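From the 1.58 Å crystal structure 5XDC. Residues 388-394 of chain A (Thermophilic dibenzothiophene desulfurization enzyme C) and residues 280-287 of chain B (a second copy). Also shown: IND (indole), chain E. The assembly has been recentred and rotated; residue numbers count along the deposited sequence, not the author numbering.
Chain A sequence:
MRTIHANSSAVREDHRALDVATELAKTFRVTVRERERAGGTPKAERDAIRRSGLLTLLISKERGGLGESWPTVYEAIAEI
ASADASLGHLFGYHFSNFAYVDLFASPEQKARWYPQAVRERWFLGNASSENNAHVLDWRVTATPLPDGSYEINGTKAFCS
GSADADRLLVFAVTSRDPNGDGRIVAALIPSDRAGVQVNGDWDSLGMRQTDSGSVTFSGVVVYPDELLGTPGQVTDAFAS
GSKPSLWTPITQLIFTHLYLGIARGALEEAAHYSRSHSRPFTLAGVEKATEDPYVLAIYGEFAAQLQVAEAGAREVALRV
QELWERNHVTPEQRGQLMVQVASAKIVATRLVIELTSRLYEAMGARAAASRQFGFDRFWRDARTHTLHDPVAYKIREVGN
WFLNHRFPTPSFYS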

ATOM      1  N   HIS A 388       2.751  17.282  12.877  1.00 16.70           N
ATOM      2  CA  HIS A 388       3.320  17.908  14.073  1.00 20.22           C
ATOM      3  C   HIS A 388       4.798  17.594  14.207  1.00 16.30           C
ATOM      4  O   HIS A 388       5.624  18.484  14.446  1.00 16.98           O
ATOM      5  CB  HIS A 388       2.565  17.430  15.312  1.00 20.82           C
ATOM      6  CG  HIS A 388       3.217  17.818  16.601  1.00 21.77           C
ATOM      7  ND1 HIS A 388       4.253  17.100  17.160  1.00 23.35           N
ATOM      8  CD2 HIS A 388       2.982  18.857  17.438  1.00 29.38           C
ATOM      9  CE1 HIS A 388       4.630  17.680  18.288  1.00 26.54           C
ATOM     10  NE2 HIS A 388       3.871  18.744  18.483  1.00 25.06           N
ATOM     11  N   ASP A 389       5.144  16.325  14.083  1.00 15.61           N
ATOM     12  CA  ASP A 389       6.524  15.913  13.950  1.00 13.64           C
ATOM     13  C   ASP A 389       6.543  14.775  12.942  1.00 14.16           C
ATOM     14  O   ASP A 389       5.559  14.037  12.816  1.00 15.31           O
ATOM     15  CB  ASP A 389       7.150  15.504  15.294  1.00 17.90           C
ATOM     16  CG  ASP A 389       6.374  14.434  16.011  1.00 18.92           C
ATOM     17  OD1 ASP A 389       5.437  14.772  16.761  1.00 19.20           O
ATOM     18  OD2 ASP A 389       6.715  13.248  15.837  1.00 18.33           O
ATOM     19  N   PRO A 390       7.605  14.668  12.148  1.00 15.79           N
ATOM     20  CA  PRO A 390       7.547  13.799  10.962  1.00 16.57           C
ATOM     21  C   PRO A 390       7.483  12.324  11.314  1.00 13.48           C
ATOM     22  O   PRO A 390       8.351  11.789  12.005  1.00 17.03           O
ATOM     23  CB  PRO A 390       8.836  14.132  10.206  1.00 17.94           C
ATOM     24  CG  PRO A 390       9.724  14.759  11.210  1.00 25.24           C
ATOM     25  CD  PRO A 390       8.831  15.477  12.171  1.00 18.43           C
ATOM     26  N   VAL A 391       6.472  11.650  10.770  1.00 14.22           N
ATOM     27  CA  VAL A 391       6.319  10.222  11.035  1.00 12.72           C
ATOM     28  C   VAL A 391       7.525   9.440  10.522  1.00 13.78           C
ATOM     29  O   VAL A 391       7.845   8.376  11.062  1.00 14.92           O
ATOM     30  CB  VAL A 391       4.996   9.708  10.432  1.00 14.48           C
ATOM     31  CG1 VAL A 391       5.058   9.616   8.892  1.00 15.15           C
ATOM     32  CG2 VAL A 391       4.638   8.378  11.026  1.00 14.08           C
ATOM     33  N   ALA A 392       8.211   9.946   9.492  1.00 14.32           N
ATOM     34  CA  ALA A 392       9.405   9.264   8.979  1.00 14.21           C
ATOM     35  C   ALA A 392      10.456   9.074  10.069  1.00 15.56           C
ATOM     36  O   ALA A 392      11.170   8.059  10.086  1.00 13.85           O
ATOM     37  CB  ALA A 392       9.998  10.051   7.811  1.00 18.19           C
ATOM     38  N   TYR A 393      10.573  10.039  10.988  1.00 18.36           N
ATOM     39  CA  TYR A 393      11.551   9.902  12.060  1.00 16.17           C
ATOM     40  C   TYR A 393      11.038   9.085  13.235  1.00 16.74           C
ATOM     41  O   TYR A 393      11.849   8.464  13.935  1.00 16.94           O
ATOM     42  CB  TYR A 393      12.056  11.287  12.470  1.00 17.18           C
ATOM     43  CG  TYR A 393      12.978  11.731  11.388  1.00 18.80           C
ATOM     44  CD1 TYR A 393      14.294  11.273  11.357  1.00 23.35           C
ATOM     45  CD2 TYR A 393      12.520  12.484  10.318  1.00 16.26           C
ATOM     46  CE1 TYR A 393      15.139  11.595  10.321  1.00 24.91           C
ATOM     47  CE2 TYR A 393      13.368  12.823   9.280  1.00 19.97           C
ATOM     48  CZ  TYR A 393      14.676  12.360   9.291  1.00 24.09           C
ATOM     49  OH  TYR A 393      15.550  12.662   8.281  1.00 26.41           O
ATOM     50  N   LYS A 394       9.724   9.006  13.450  1.00 13.63           N
ATOM     51  CA  LYS A 394       9.230   8.003  14.378  1.00 13.51           C
ATOM     52  C   LYS A 394       9.514   6.609  13.841  1.00 15.46           C
ATOM     53  O   LYS A 394       9.884   5.704  14.597  1.00 14.15           O
ATOM     54  CB  LYS A 394       7.733   8.189  14.634  1.00 14.52           C
ATOM     55  CG  LYS A 394       7.404   9.416  15.482  1.00 17.26           C
ATOM     56  CD  LYS A 394       7.613   9.135  16.964  1.00 18.71           C
ATOM     57  CE  LYS A 394       7.826  10.412  17.761  1.00 18.62           C
ATOM     58  NZ  LYS A 394       9.129  11.042  17.434  1.00 21.53           N
TER
ATOM     59  N   PRO B 280      14.671  21.777   7.710  1.00 37.80           N
ATOM     60  CA  PRO B 280      14.753  20.365   8.087  1.00 35.02           C
ATOM     61  C   PRO B 280      14.285  20.137   9.515  1.00 47.49           C
ATOM     62  O   PRO B 280      14.183  21.061  10.322  1.00 32.77           O
ATOM     63  CB  PRO B 280      16.244  20.052   7.943  1.00 46.92           C
ATOM     64  CG  PRO B 280      16.904  21.348   8.279  1.00 55.21           C
ATOM     65  CD  PRO B 280      15.992  22.431   7.753  1.00 43.86           C
ATOM     66  N   PHE B 281      13.994  18.872   9.811  1.00 47.62           N
ATOM     67  CA  PHE B 281      13.621  18.484  11.164  1.00 47.20           C
ATOM     68  C   PHE B 281      14.851  18.506  12.062  1.00 48.02           C
ATOM     69  O   PHE B 281      15.946  18.121  11.643  1.00 48.24           O
ATOM     70  CB  PHE B 281      12.982  17.094  11.154  1.00 47.44           C
ATOM     71  CG  PHE B 281      12.448  16.645  12.493  1.00 35.97           C
ATOM     72  CD1 PHE B 281      11.573  17.444  13.214  1.00 33.74           C
ATOM     73  CD2 PHE B 281      12.792  15.402  13.005  1.00 45.89           C
ATOM     74  CE1 PHE B 281      11.070  17.027  14.435  1.00 42.33           C
ATOM     75  CE2 PHE B 281      12.292  14.973  14.220  1.00 42.11           C
ATOM     76  CZ  PHE B 281      11.428  15.786  14.940  1.00 56.86           C
ATOM     77  N   THR B 282      14.663  18.966  13.302  1.00 58.81           N
ATOM     78  CA  THR B 282      15.790  19.200  14.202  1.00 60.48           C
ATOM     79  C   THR B 282      16.587  17.921  14.430  1.00 51.25           C
ATOM     80  O   THR B 282      17.785  17.855  14.130  1.00 55.43           O
ATOM     81  CB  THR B 282      15.294  19.755  15.542  1.00 69.38           C
ATOM     82  OG1 THR B 282      13.968  20.275  15.393  1.00 71.88           O
ATOM     83  CG2 THR B 282      16.221  20.863  16.040  1.00 67.99           C
ATOM     84  N   LEU B 283      15.933  16.894  14.967  1.00 51.82           N
ATOM     85  CA  LEU B 283      16.590  15.628  15.263  1.00 63.64           C
ATOM     86  C   LEU B 283      17.029  14.871  14.014  1.00 60.33           C
ATOM     87  O   LEU B 283      17.645  13.807  14.148  1.00 67.49           O
ATOM     88  CB  LEU B 283      15.651  14.747  16.091  1.00 52.00           C
ATOM     89  N   ALA B 284      16.743  15.381  12.815  1.00 53.07           N
ATOM     90  CA  ALA B 284      16.973  14.617  11.595  1.00 53.04           C
ATOM     91  C   ALA B 284      18.417  14.667  11.111  1.00 62.56           C
ATOM     92  O   ALA B 284      18.783  13.874  10.237  1.00 63.57           O
ATOM     93  CB  ALA B 284      16.044  15.121  10.491  1.00 55.29           C
ATOM     94  N   GLY B 285      19.241  15.563  11.648  1.00 59.96           N
ATOM     95  CA  GLY B 285      20.613  15.658  11.186  1.00 57.12           C
ATOM     96  C   GLY B 285      20.737  16.068   9.736  1.00 54.63           C
ATOM     97  O   GLY B 285      21.720  15.712   9.078  1.00 58.20           O
ATOM     98  N   VAL B 286      19.759  16.802   9.216  1.00 48.56           N
ATOM     99  CA  VAL B 286      19.800  17.322   7.856  1.00 46.90           C
ATOM    100  C   VAL B 286      20.014  18.820   7.940  1.00 36.42           C
ATOM    101  O   VAL B 286      19.485  19.484   8.840  1.00 49.26           O
ATOM    102  CB  VAL B 286      18.512  17.025   7.060  1.00 62.53           C
ATOM    103  CG1 VAL B 286      18.853  16.617   5.630  1.00 50.16           C
ATOM    104  CG2 VAL B 286      17.660  15.977   7.755  1.00 54.73           C
ATOM    105  N   GLU B 287      20.790  19.354   6.999  1.00 39.86           N
ATOM    106  CA  GLU B 287      20.876  20.801   6.867  1.00 44.42           C
ATOM    107  C   GLU B 287      19.743  21.351   6.011  1.00 43.69           C
ATOM    108  O   GLU B 287      19.317  22.493   6.221  1.00 32.60           O
ATOM    109  CB  GLU B 287      22.233  21.198   6.281  1.00 51.10           C
TER
HETATM  110  N1  IND E 501      -0.054  21.082  13.156  1.00 32.32           N
HETATM  111  C2  IND E 501       1.243  20.889  13.359  1.00 47.54           C
HETATM  112  C3  IND E 501       1.387  21.207  14.586  1.00 45.78           C
HETATM  113  C4  IND E 501       0.127  22.019  16.583  1.00 52.51           C
HETATM  114  C5  IND E 501      -1.164  22.381  16.964  1.00 47.90           C
HETATM  115  C6  IND E 501      -2.222  22.325  16.033  1.00 47.35           C
HETATM  116  C7  IND E 501      -1.987  21.902  14.722  1.00 41.53           C
HETATM  117  C8  IND E 501      -0.710  21.549  14.336  1.00 50.19           C
HETATM  118  C9  IND E 501       0.363  21.607  15.292  1.00 56.36           C
HETATM  119  O   HOH W   1      18.216  11.523   8.031  1.00 35.67           O

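What carries the contact between the two chains? It is almost entirely apolar: no direct hydrogen bond or salt bridge crosses between the stretches, and about 249 Å² of surface, both sides summed, is buried. Phe B281 and Tyr A393 contribute the largest shares, with Pro A390 and Ala B284 next. All four direct their CA-to-CB bonds toward the other stretch. The two aromatic residues offer broad flat surfaces, and the smaller proline and alanine fit closely against them.

How do the rings pack? Pro A390 sits over one face of the Phe B281 ring, its CD 3.5 Å from the ring centroid and only 13° off the normal. This is a CH-pi contact, well suited to proline because the CD carbon, bonded to the backbone nitrogen, carries slightly polarised hydrogens. Ala B284 does the corresponding work on the other ring: its CB lies over one face of Tyr A393, 3.3 Å from Tyr A393 CZ, a close approach; with only a methyl beyond CA, alanine brings its backbone near the ring as well, Ala B284 CA lying 3.8 Å from Tyr A393 CE1. The two rings also meet each other, Tyr A393 CD2 lying 4.0 Å from Phe B281 CD2, but obliquely, with planes at 38° and centroids 5.7 Å apart. Val B286 adds a smaller contact, its CG2 4.0 Å from Tyr A393 OH.

Does anything polar link the chains? A single water does so indirectly. The O of water 1 donates to Tyr A393 OH at 2.9 Å and to the backbone oxygen Ala B284 O at 3.3 Å, so the tyrosine, whose ring packs against the alanine methyl, also reaches solvent-mediated polar contact through its hydroxyl.

What holds the backbone of the contact residues in place? Pro A390 occupies the N-cap position just before the helix, and its O accepts a hydrogen bond from Tyr A393 N at 3.0 Å, tying together two chain A residues that touch the Phe B281 ring. In chain B, Ala B284 N donates to Phe B281 O at 3.1 Å across a short 3-10 segment, linking the two residues that meet the tyrosine ring. As a separate support, the side chain of Asp A389 is anchored within its own stretch: His A388 ND1 donates to Asp A389 OD1 at 2.6 Å, and Lys A394 NZ forms a long salt bridge with Asp A389 OD2 at 3.6 Å. The aspartate touches the other chain through carbon, Asp A389 CB lying 4.3 Å from Phe B281 CE1.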